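Local coordinates for teichoic acid D-alanine hydrolase (Staphylococcus aureus, PDB 5ZH8), which removes D-alanyl esters from wall teichoic acid and lipoteichoic acid, and affects cell wall structure, autolysis and the level of methicillin resistance, at residues Lys81-Ser86 and Lys104-Gln109; Glu141-Ile146 and Tyr236-Asp241; Gln301-Lys306 and Val353-Lys358. All coordinates share one frame; numbering follows the deposited sequence.

Contact 1 of 3, residues Lys81-Ser86 and Lys104-Gln109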
loop_
_atom_site.group_PDB
_atom_site.type_symbol
_atom_site.label_atom_id
_atom_site.label_comp_id
_atom_site.label_asym_id
_atom_site.label_seq_id
_atom_site.Cartn_x
_atom_site.Cartn_y
_atom_site.Cartn_z
ATOM N N LYS A 81 22.843 -7.055 -7.154
ATOM C CA LYS A 81 23.329 -6.736 -5.822
ATOM C C LYS A 81 22.343 -5.846 -5.085
ATOM O O LYS A 81 22.102 -6.017 -3.893
ATOM C CB LYS A 81 24.688 -6.049 -5.917
ATOM C CG LYS A 81 25.369 -5.856 -4.585
ATOM C CD LYS A 81 26.824 -5.482 -4.785
ATOM C CE LYS A 81 27.624 -5.659 -3.504
ATOM N NZ LYS A 81 27.777 -7.089 -3.083
ATOM N N TYR A 82 21.777 -4.889 -5.802
ATOM C CA TYR A 82 20.779 -3.998 -5.231
ATOM C C TYR A 82 19.538 -4.780 -4.835
ATOM O O TYR A 82 19.054 -4.638 -3.716
ATOM C CB TYR A 82 20.411 -2.874 -6.199
ATOM C CG TYR A 82 19.088 -2.262 -5.869
ATOM C CD1 TYR A 82 18.897 -1.612 -4.665
ATOM C CD2 TYR A 82 18.017 -2.362 -6.745
ATOM C CE1 TYR A 82 17.679 -1.068 -4.332
ATOM C CE2 TYR A 82 16.784 -1.810 -6.433
ATOM C CZ TYR A 82 16.618 -1.176 -5.222
ATOM O OH TYR A 82 15.399 -0.631 -4.915
ATOM N N LEU A 83 19.031 -5.608 -5.743
ATOM C CA LEU A 83 17.821 -6.397 -5.475
ATOM C C LEU A 83 17.999 -7.354 -4.306
ATOM O O LEU A 83 17.075 -7.533 -3.512
ATOM C CB LEU A 83 17.384 -7.176 -6.715
ATOM C CG LEU A 83 16.873 -6.329 -7.879
ATOM C CD1 LEU A 83 16.490 -7.240 -9.034
ATOM C CD2 LEU A 83 15.698 -5.460 -7.461
ATOM N N GLN A 84 19.179 -7.962 -4.190
ATOM C CA GLN A 84 19.453 -8.844 -3.066
ATOM C C GLN A 84 19.534 -8.075 -1.746
ATOM O O GLN A 84 18.851 -8.419 -0.786
ATOM C CB GLN A 84 20.737 -9.628 -3.287
ATOM C CG GLN A 84 20.651 -10.687 -4.364
ATOM C CD GLN A 84 21.798 -11.695 -4.273
ATOM O OE1 GLN A 84 22.306 -12.017 -3.183
ATOM N NE2 GLN A 84 22.218 -12.199 -5.432
ATOM N N SER A 85 20.349 -7.028 -1.695
ATOM C CA SER A 85 20.555 -6.303 -0.440
ATOM C C SER A 85 19.351 -5.445 -0.025
ATOM O O SER A 85 19.220 -5.084 1.142
ATOM C CB SER A 85 21.825 -5.453 -0.504
ATOM O OG SER A 85 21.767 -4.546 -1.576
ATOM N N SER A 86 18.463 -5.137 -0.965
ATOM C CA SER A 86 17.216 -4.438 -0.636
ATOM C C SER A 86 16.066 -5.392 -0.273
ATOM O O SER A 86 14.941 -4.953 -0.066
ATOM C CB SER A 86 16.801 -3.532 -1.796
ATOM O OG SER A 86 16.608 -4.289 -2.970
ATOM N N LYS A 104 15.622 -13.150 -13.487
ATOM C CA LYS A 104 15.958 -13.746 -12.196
ATOM C C LYS A 104 14.872 -13.523 -11.152
ATOM O O LYS A 104 14.275 -12.450 -11.076
ATOM C CB LYS A 104 17.293 -13.178 -11.696
ATOM C CG LYS A 104 17.842 -13.875 -10.469
ATOM C CD LYS A 104 19.274 -13.444 -10.180
ATOM C CE LYS A 104 19.843 -14.202 -8.985
ATOM N NZ LYS A 104 21.208 -13.736 -8.602
ATOM N N GLY A 105 14.627 -14.558 -10.351
ATOM C CA GLY A 105 13.664 -14.507 -9.256
ATOM C C GLY A 105 14.367 -14.352 -7.921
ATOM O O GLY A 105 15.478 -14.851 -7.734
ATOM N N TYR A 106 13.716 -13.650 -6.998
ATOM C CA TYR A 106 14.254 -13.399 -5.669
ATOM C C TYR A 106 13.175 -13.682 -4.619
ATOM O O TYR A 106 12.004 -13.338 -4.805
ATOM C CB TYR A 106 14.701 -11.945 -5.548
ATOM C CG TYR A 106 15.774 -11.500 -6.522
ATOM C CD1 TYR A 106 15.447 -11.112 -7.819
ATOM C CD2 TYR A 106 17.116 -11.425 -6.134
ATOM C CE1 TYR A 106 16.429 -10.686 -8.708
ATOM C CE2 TYR A 106 18.104 -11.000 -7.016
ATOM C CZ TYR A 106 17.756 -10.626 -8.294
ATOM O OH TYR A 106 18.718 -10.193 -9.165
ATOM N N GLY A 107 13.568 -14.285 -3.501
ATOM C CA GLY A 107 12.613 -14.616 -2.444
ATOM C C GLY A 107 11.590 -15.664 -2.870
ATOM O O GLY A 107 11.869 -16.495 -3.736
ATOM N N TYR A 108 10.398 -15.603 -2.280
ATOM C CA TYR A 108 9.406 -16.669 -2.420
ATOM C C TYR A 108 8.175 -16.307 -3.244
ATOM O O TYR A 108 7.609 -15.223 -3.109
ATOM C CB TYR A 108 8.966 -17.140 -1.034
ATOM C CG TYR A 108 10.081 -17.812 -0.274
ATOM C CD1 TYR A 108 10.968 -17.068 0.506
ATOM C CD2 TYR A 108 10.271 -19.185 -0.353
ATOM C CE1 TYR A 108 11.992 -17.684 1.202
ATOM C CE2 TYR A 108 11.297 -19.804 0.337
ATOM C CZ TYR A 108 12.148 -19.053 1.109
ATOM O OH TYR A 108 13.162 -19.681 1.787
ATOM N N GLN A 109 7.776 -17.245 -4.098
ATOM C CA GLN A 109 6.510 -17.179 -4.831
ATOM C C GLN A 109 5.355 -17.551 -3.906
ATOM O O GLN A 109 4.290 -16.926 -3.937
ATOM C CB GLN A 109 6.561 -18.146 -6.013
ATOM C CG GLN A 109 5.269 -18.285 -6.801
ATOM C CD GLN A 109 5.335 -19.451 -7.757
ATOM O OE1 GLN A 109 6.299 -19.587 -8.511
ATOM N NE2 GLN A 109 4.321 -20.306 -7.720
#
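Leu83 lies over one face of the Tyr106 ring, and Gln84 passes that ring at its edge; two successive residues of a helix thus meet an aromatic side chain of a strand in two different ways. The CB of Leu83 stands 4.0 Å from the centroid of the Tyr106 ring and 18° off its normal, a CH-pi contact displaced toward the hydroxyl-bearing half. With its CG placed beside the backbone N (chi1 -68°), Leu83 spreads along the same half, where CD1 comes 3.5 Å from CE1 of Tyr106. The tyrosine reaches this position by a like turn of its own: its CG lies opposite the carbonyl carbon (chi1 -60°), and the ring is carried outward from the strand to the helix. Gln84 runs across the ring at about a right angle, and its aliphatic part does the touching, CG lying 3.7 Å from CE2 of Tyr106. Its extended chain continues past the ring to leave NE2 merely near the NZ of Lys104, 3.7 Å away with no bond between them. The polar ends of Lys104 and Tyr106 meet at Asp80 on the same helix: its OD1 takes a salt bridge from Lys104 NZ and a hydrogen bond with Tyr106 OH. That shared carboxylate oxygen fixes the hydroxyl end, while Leu83 over the face and Gln84 at the edge limit the ring's rotation. Val92 of strand 90-96 touches both Leu83 and Tyr106. Helix 74-85 runs nearly parallel to strand 99-106, with the short axes 10.0 Å apart, a helix-on-sheet packing that belongs to the serine beta-lactamase and penicillin-binding protein fold, in which terminal helices cover the large antiparallel sheet.

Contact 2 of 3, residues Glu141-Ile146 and Tyr236-Asp241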
loop_
_atom_site.group_PDB
_atom_site.type_symbol
_atom_site.label_atom_id
_atom_site.label_comp_id
_atom_site.label_asym_id
_atom_site.label_seq_id
_atom_site.Cartn_x
_atom_site.Cartn_y
_atom_site.Cartn_z
ATOM N N GLU A 141 -10.049 -1.034 -34.136
ATOM C CA GLU A 141 -10.136 0.223 -34.883
ATOM C C GLU A 141 -9.610 0.049 -36.301
ATOM O O GLU A 141 -10.245 0.496 -37.256
ATOM C CB GLU A 141 -9.354 1.334 -34.173
ATOM C CG GLU A 141 -9.963 1.778 -32.857
ATOM C CD GLU A 141 -9.034 2.663 -32.060
ATOM O OE1 GLU A 141 -8.605 3.697 -32.599
ATOM O OE2 GLU A 141 -8.738 2.331 -30.896
ATOM N N GLU A 142 -8.471 -0.629 -36.427
ATOM C CA GLU A 142 -7.840 -0.881 -37.722
ATOM C C GLU A 142 -8.567 -1.963 -38.543
ATOM O O GLU A 142 -8.419 -2.034 -39.759
ATOM C CB GLU A 142 -6.374 -1.267 -37.522
ATOM C CG GLU A 142 -5.516 -0.198 -36.846
ATOM C CD GLU A 142 -5.529 1.137 -37.576
ATOM O OE1 GLU A 142 -5.334 1.147 -38.814
ATOM O OE2 GLU A 142 -5.730 2.175 -36.903
ATOM N N GLU A 143 -9.338 -2.810 -37.865
ATOM C CA GLU A 143 -10.243 -3.746 -38.532
ATOM C C GLU A 143 -11.555 -3.077 -38.959
ATOM O O GLU A 143 -12.369 -3.696 -39.635
ATOM C CB GLU A 143 -10.537 -4.939 -37.621
ATOM C CG GLU A 143 -9.342 -5.854 -37.407
ATOM C CD GLU A 143 -9.637 -7.010 -36.469
ATOM O OE1 GLU A 143 -10.829 -7.321 -36.244
ATOM O OE2 GLU A 143 -8.673 -7.622 -35.959
ATOM N N HIS A 144 -11.743 -1.817 -38.561
ATOM C CA HIS A 144 -12.931 -1.024 -38.910
ATOM C C HIS A 144 -14.209 -1.560 -38.256
ATOM O O HIS A 144 -15.293 -1.489 -38.828
ATOM C CB HIS A 144 -13.107 -0.905 -40.431
ATOM C CG HIS A 144 -11.827 -0.715 -41.182
ATOM N ND1 HIS A 144 -11.302 0.527 -41.469
ATOM C CD2 HIS A 144 -10.964 -1.616 -41.704
ATOM C CE1 HIS A 144 -10.174 0.379 -42.136
ATOM N NE2 HIS A 144 -9.948 -0.911 -42.296
ATOM N N LYS A 145 -14.057 -2.093 -37.044
ATOM C CA LYS A 145 -15.165 -2.610 -36.247
ATOM C C LYS A 145 -15.597 -1.633 -35.165
ATOM O O LYS A 145 -16.728 -1.693 -34.714
ATOM C CB LYS A 145 -14.784 -3.947 -35.614
ATOM C CG LYS A 145 -14.658 -5.074 -36.629
ATOM C CD LYS A 145 -14.826 -6.437 -35.975
ATOM C CE LYS A 145 -14.623 -7.560 -36.974
ATOM N NZ LYS A 145 -13.210 -7.611 -37.450
ATOM N N ILE A 146 -14.695 -0.758 -34.735
ATOM C CA ILE A 146 -15.038 0.336 -33.822
ATOM C C ILE A 146 -14.372 1.627 -34.268
ATOM O O ILE A 146 -13.383 1.609 -34.987
ATOM C CB ILE A 146 -14.605 0.048 -32.361
ATOM C CG1 ILE A 146 -13.077 0.022 -32.246
ATOM C CG2 ILE A 146 -15.208 -1.260 -31.869
ATOM C CD1 ILE A 146 -12.568 -0.323 -30.864
ATOM N N TYR A 236 -6.088 -14.216 -26.879
ATOM C CA TYR A 236 -5.220 -15.292 -27.366
ATOM C C TYR A 236 -5.072 -15.279 -28.890
ATOM O O TYR A 236 -3.957 -15.352 -29.412
ATOM C CB TYR A 236 -5.687 -16.672 -26.884
ATOM C CG TYR A 236 -5.133 -17.051 -25.528
ATOM C CD1 TYR A 236 -3.775 -17.300 -25.347
ATOM C CD2 TYR A 236 -5.958 -17.106 -24.417
ATOM C CE1 TYR A 236 -3.269 -17.635 -24.104
ATOM C CE2 TYR A 236 -5.461 -17.433 -23.165
ATOM C CZ TYR A 236 -4.115 -17.697 -23.012
ATOM O OH TYR A 236 -3.610 -18.035 -21.778
ATOM N N THR A 237 -6.190 -15.180 -29.597
ATOM C CA THR A 237 -6.174 -15.201 -31.058
ATOM C C THR A 237 -5.455 -13.979 -31.656
ATOM O O THR A 237 -4.738 -14.105 -32.651
ATOM C CB THR A 237 -7.602 -15.281 -31.631
ATOM O OG1 THR A 237 -8.410 -14.259 -31.043
ATOM C CG2 THR A 237 -8.225 -16.615 -31.331
ATOM N N LYS A 238 -5.631 -12.814 -31.034
ATOM C CA LYS A 238 -5.102 -11.562 -31.585
ATOM C C LYS A 238 -3.783 -11.076 -30.976
ATOM O O LYS A 238 -3.125 -10.217 -31.560
ATOM C CB LYS A 238 -6.144 -10.446 -31.476
ATOM C CG LYS A 238 -7.458 -10.706 -32.200
ATOM C CD LYS A 238 -8.391 -9.518 -32.008
ATOM C CE LYS A 238 -9.678 -9.642 -32.804
ATOM N NZ LYS A 238 -9.443 -9.470 -34.262
ATOM N N ILE A 239 -3.396 -11.595 -29.814
ATOM C CA ILE A 239 -2.145 -11.156 -29.154
ATOM C C ILE A 239 -1.342 -12.327 -28.594
ATOM O O ILE A 239 -0.209 -12.557 -29.011
ATOM C CB ILE A 239 -2.417 -10.148 -28.013
ATOM C CG1 ILE A 239 -3.120 -8.894 -28.548
ATOM C CG2 ILE A 239 -1.116 -9.761 -27.312
ATOM C CD1 ILE A 239 -3.794 -8.063 -27.475
ATOM N N GLY A 240 -1.935 -13.060 -27.650
ATOM C CA GLY A 240 -1.249 -14.133 -26.924
ATOM C C GLY A 240 -0.488 -15.101 -27.802
ATOM O O GLY A 240 0.711 -15.310 -27.611
ATOM N N ASP A 241 -1.190 -15.679 -28.776
ATOM C CA ASP A 241 -0.612 -16.690 -29.665
ATOM C C ASP A 241 0.271 -16.106 -30.768
ATOM O O ASP A 241 1.388 -16.585 -30.963
ATOM C CB ASP A 241 -1.709 -17.592 -30.257
ATOM C CG ASP A 241 -2.372 -18.470 -29.208
ATOM O OD1 ASP A 241 -1.878 -18.512 -28.055
ATOM O OD2 ASP A 241 -3.384 -19.120 -29.540
#
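A single salt bridge joins Glu143 to Lys238, and the carboxylate in the middle serves two lysines through its two oxygens. Lys238 NZ donates to Glu143 OE2 at 2.6 Å, using the syn lone pair of that oxygen. The other oxygen, OE1, receives Lys145 NZ at 2.7 Å; this donor comes from the anti side and sits 24° out of the carboxylate plane. Each oxygen thus accepts one hydrogen bond, though Lys238 NZ also lies near OE1, at 3.2 Å. The NZ atoms of Lys145 and Lys238 are 5.3 Å apart with the carboxylate between them, which probably offsets their like charge and favours an ionised Glu143. The two principal chains approach from opposite directions. Glu143 is extended beyond CG, whereas Lys238 is straight until its last torsion, where a bend (chi4 -71°) turns NZ into the carboxylate. Several backbone groups nearby have partners. His144 N donates to Glu141 O at 3.0 Å within a Schellman motif, His144 having positive phi, and this turn lies between Glu143 and Lys145, the pair that forms the second salt bridge. In the partner segment, Asp241 N reaches Tyr236 O at 2.9 Å to close a wider pi-type turn, while Lys238 O accepts from Gln139 NE2. The charged pair lies at the surface, and that last bond ties helix 129-142 to helix 231-240. Ile239 packs on Leu136 and Gln139 of helix 129-142, Ile146 folds back on Leu137 and Leu140 of the same helix, and Tyr236 touches Tyr51 and Leu52 of helix 47-55.

Contact 3 of 3, residues Gln301-Lys306 and Val353-Lys358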
loop_
_atom_site.group_PDB
_atom_site.type_symbol
_atom_site.label_atom_id
_atom_site.label_comp_id
_atom_site.label_asym_id
_atom_site.label_seq_id
_atom_site.Cartn_x
_atom_site.Cartn_y
_atom_site.Cartn_z
ATOM N N GLN A 301 8.354 -6.865 -29.147
ATOM C CA GLN A 301 7.740 -7.271 -30.409
ATOM C C GLN A 301 6.806 -6.208 -30.980
ATOM O O GLN A 301 6.763 -6.014 -32.195
ATOM C CB GLN A 301 6.999 -8.586 -30.241
ATOM C CG GLN A 301 7.924 -9.785 -30.220
ATOM C CD GLN A 301 7.154 -11.083 -30.186
ATOM O OE1 GLN A 301 7.078 -11.795 -31.183
ATOM N NE2 GLN A 301 6.557 -11.388 -29.040
ATOM N N ILE A 302 6.069 -5.520 -30.113
ATOM C CA ILE A 302 5.251 -4.383 -30.542
ATOM C C ILE A 302 6.165 -3.268 -31.059
ATOM O O ILE A 302 5.899 -2.678 -32.108
ATOM C CB ILE A 302 4.329 -3.867 -29.412
ATOM C CG1 ILE A 302 3.248 -4.913 -29.104
ATOM C CG2 ILE A 302 3.672 -2.552 -29.807
ATOM C CD1 ILE A 302 2.589 -4.750 -27.752
ATOM N N GLN A 303 7.250 -3.009 -30.335
ATOM C CA GLN A 303 8.252 -2.037 -30.757
ATOM C C GLN A 303 8.816 -2.377 -32.131
ATOM O O GLN A 303 9.167 -1.480 -32.898
ATOM C CB GLN A 303 9.392 -1.942 -29.734
ATOM C CG GLN A 303 9.087 -1.048 -28.541
ATOM C CD GLN A 303 10.241 -0.975 -27.563
ATOM O OE1 GLN A 303 10.755 -2.001 -27.117
ATOM N NE2 GLN A 303 10.652 0.237 -27.222
ATOM N N GLN A 304 8.904 -3.669 -32.434
ATOM C CA GLN A 304 9.368 -4.141 -33.743
ATOM C C GLN A 304 8.249 -4.286 -34.787
ATOM O O GLN A 304 8.425 -4.960 -35.793
ATOM C CB GLN A 304 10.087 -5.473 -33.569
ATOM C CG GLN A 304 11.408 -5.337 -32.840
ATOM C CD GLN A 304 11.910 -6.648 -32.273
ATOM O OE1 GLN A 304 11.205 -7.664 -32.268
ATOM N NE2 GLN A 304 13.143 -6.633 -31.784
ATOM N N TYR A 305 7.105 -3.656 -34.537
ATOM C CA TYR A 305 6.001 -3.587 -35.497
ATOM C C TYR A 305 5.398 -4.941 -35.846
ATOM O O TYR A 305 5.158 -5.234 -37.009
ATOM C CB TYR A 305 6.450 -2.849 -36.761
ATOM C CG TYR A 305 7.187 -1.568 -36.451
ATOM C CD1 TYR A 305 6.578 -0.568 -35.705
ATOM C CD2 TYR A 305 8.484 -1.362 -36.893
ATOM C CE1 TYR A 305 7.240 0.601 -35.410
ATOM C CE2 TYR A 305 9.153 -0.194 -36.603
ATOM C CZ TYR A 305 8.524 0.783 -35.866
ATOM O OH TYR A 305 9.192 1.943 -35.577
ATOM N N LYS A 306 5.102 -5.747 -34.836
ATOM C CA LYS A 306 4.517 -7.057 -35.039
ATOM C C LYS A 306 3.023 -7.088 -34.900
ATOM O O LYS A 306 2.408 -8.035 -35.273
ATOM C CB LYS A 306 5.115 -8.081 -34.110
ATOM C CG LYS A 306 6.376 -8.711 -34.639
ATOM C CD LYS A 306 6.482 -10.157 -34.217
ATOM C CE LYS A 306 7.934 -10.577 -34.096
ATOM N NZ LYS A 306 8.110 -11.813 -33.297
ATOM N N VAL A 353 6.702 -1.699 -15.292
ATOM C CA VAL A 353 7.516 -1.776 -16.500
ATOM C C VAL A 353 7.969 -0.373 -16.844
ATOM O O VAL A 353 7.148 0.525 -16.991
ATOM C CB VAL A 353 6.725 -2.317 -17.718
ATOM C CG1 VAL A 353 7.657 -2.542 -18.899
ATOM C CG2 VAL A 353 5.984 -3.604 -17.379
ATOM N N TYR A 354 9.276 -0.187 -16.952
ATOM C CA TYR A 354 9.855 1.035 -17.498
ATOM C C TYR A 354 10.580 0.618 -18.756
ATOM O O TYR A 354 11.309 -0.376 -18.734
ATOM C CB TYR A 354 10.877 1.628 -16.537
ATOM C CG TYR A 354 10.352 2.585 -15.491
ATOM C CD1 TYR A 354 9.042 2.533 -15.030
ATOM C CD2 TYR A 354 11.208 3.523 -14.929
ATOM C CE1 TYR A 354 8.604 3.415 -14.062
ATOM C CE2 TYR A 354 10.783 4.395 -13.960
ATOM C CZ TYR A 354 9.488 4.343 -13.529
ATOM O OH TYR A 354 9.107 5.241 -12.564
ATOM N N TYR A 355 10.382 1.348 -19.853
ATOM C CA TYR A 355 11.124 1.030 -21.063
ATOM C C TYR A 355 11.332 2.184 -22.011
ATOM O O TYR A 355 10.674 3.223 -21.914
ATOM C CB TYR A 355 10.483 -0.149 -21.805
ATOM C CG TYR A 355 9.210 0.142 -22.562
ATOM C CD1 TYR A 355 9.247 0.593 -23.875
ATOM C CD2 TYR A 355 7.968 -0.082 -21.983
ATOM C CE1 TYR A 355 8.085 0.837 -24.575
ATOM C CE2 TYR A 355 6.796 0.160 -22.685
ATOM C CZ TYR A 355 6.864 0.617 -23.978
ATOM O OH TYR A 355 5.712 0.867 -24.682
ATOM N N ASN A 356 12.292 1.978 -22.909
ATOM C CA ASN A 356 12.554 2.868 -24.031
ATOM C C ASN A 356 13.003 2.015 -25.232
ATOM O O ASN A 356 12.682 0.824 -25.286
ATOM C CB ASN A 356 13.557 3.975 -23.642
ATOM C CG ASN A 356 14.920 3.446 -23.252
ATOM O OD1 ASN A 356 15.313 2.348 -23.627
ATOM N ND2 ASN A 356 15.662 4.248 -22.510
ATOM N N ASP A 357 13.726 2.593 -26.188
ATOM C CA ASP A 357 14.125 1.837 -27.378
ATOM C C ASP A 357 15.323 0.908 -27.147
ATOM O O ASP A 357 15.612 0.069 -27.996
ATOM C CB ASP A 357 14.394 2.779 -28.552
ATOM C CG ASP A 357 13.119 3.383 -29.134
ATOM O OD1 ASP A 357 12.009 3.098 -28.630
ATOM O OD2 ASP A 357 13.229 4.162 -30.101
ATOM N N LYS A 358 16.012 1.047 -26.014
ATOM C CA LYS A 358 17.139 0.170 -25.686
ATOM C C LYS A 358 16.773 -0.863 -24.616
ATOM O O LYS A 358 17.006 -2.057 -24.797
ATOM C CB LYS A 358 18.346 0.984 -25.217
ATOM C CG LYS A 358 19.640 0.182 -25.197
ATOM C CD LYS A 358 20.809 1.001 -24.688
ATOM C CE LYS A 358 22.088 0.181 -24.599
ATOM N NZ LYS A 358 23.164 0.911 -23.864
HETATM O O HOH W 1 9.673 2.291 -29.627
#
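Gln303 reaches across from the last turn of its helix to the carbonyl of Asn356, and its side chain can be followed outward atom by atom. CB leaves the backbone toward the strand segment, and CG, opposite the carbonyl carbon (chi1 -82°), continues an extended arm that brings the amide over without turning back. CD lies 3.8 Å from Asn356 O and 4.1 Å from CE1 of Tyr355. OE1 has Asn356 O as its nearest neighbour across the contact, at 3.9 Å. NE2 does most of the work. It donates to Asn356 O over 2.9 Å in a nearly straight bond, with the acceptor in the plane of the amide but NE2 well above the carbonyl plane (61° out of it). The same nitrogen is 3.6 Å from CD1 of Tyr355, the amide and ring planes being 75° apart. A water completes the tip: it gives a bond to Asp357 OD1 at 2.7 Å and takes a weak one from Gln303 NE2 at 3.3 Å. Asp357 OD1 is also bonded to Tyr389 OH, and Tyr355 OH has Asn340 ND2 as its partner. The loop contains an Asx turn, in which Lys358 N donates to Asn356 OD1 and which probably helps set the direction of the Asn356 carbonyl. The helix 292-303 closes here with a Schellman motif at Tyr305. Its end thus meets the turn between antiparallel strands 349-355 and 359-365, while Val353 and Tyr355 pack on Ile299 of the same helix, and Leu317 of helix 310-318 touches both Gln303 and Tyr355.

How the contacts relate
Followed from the N terminus, the three contacts come in series: none encloses or crosses another. Contact 1 closes the shortest loop, 17 residues that are mostly strand, and fastens an early helix to the large antiparallel sheet. Contact 2 closes the longest, an 89-residue excursion that has helices but no strand, and links the turn after helix 129-142 to helix 231-240. Contact 3 then closes a 46-residue loop, bringing the end of a helix back to the same sheet that contact 1 reaches. Contacts 1 and 2 lie on opposite sides of the chain's centre, their own centres 37 Å apart, whereas contacts 2 and 3 approach to about 6 Å between nearest atoms without touching.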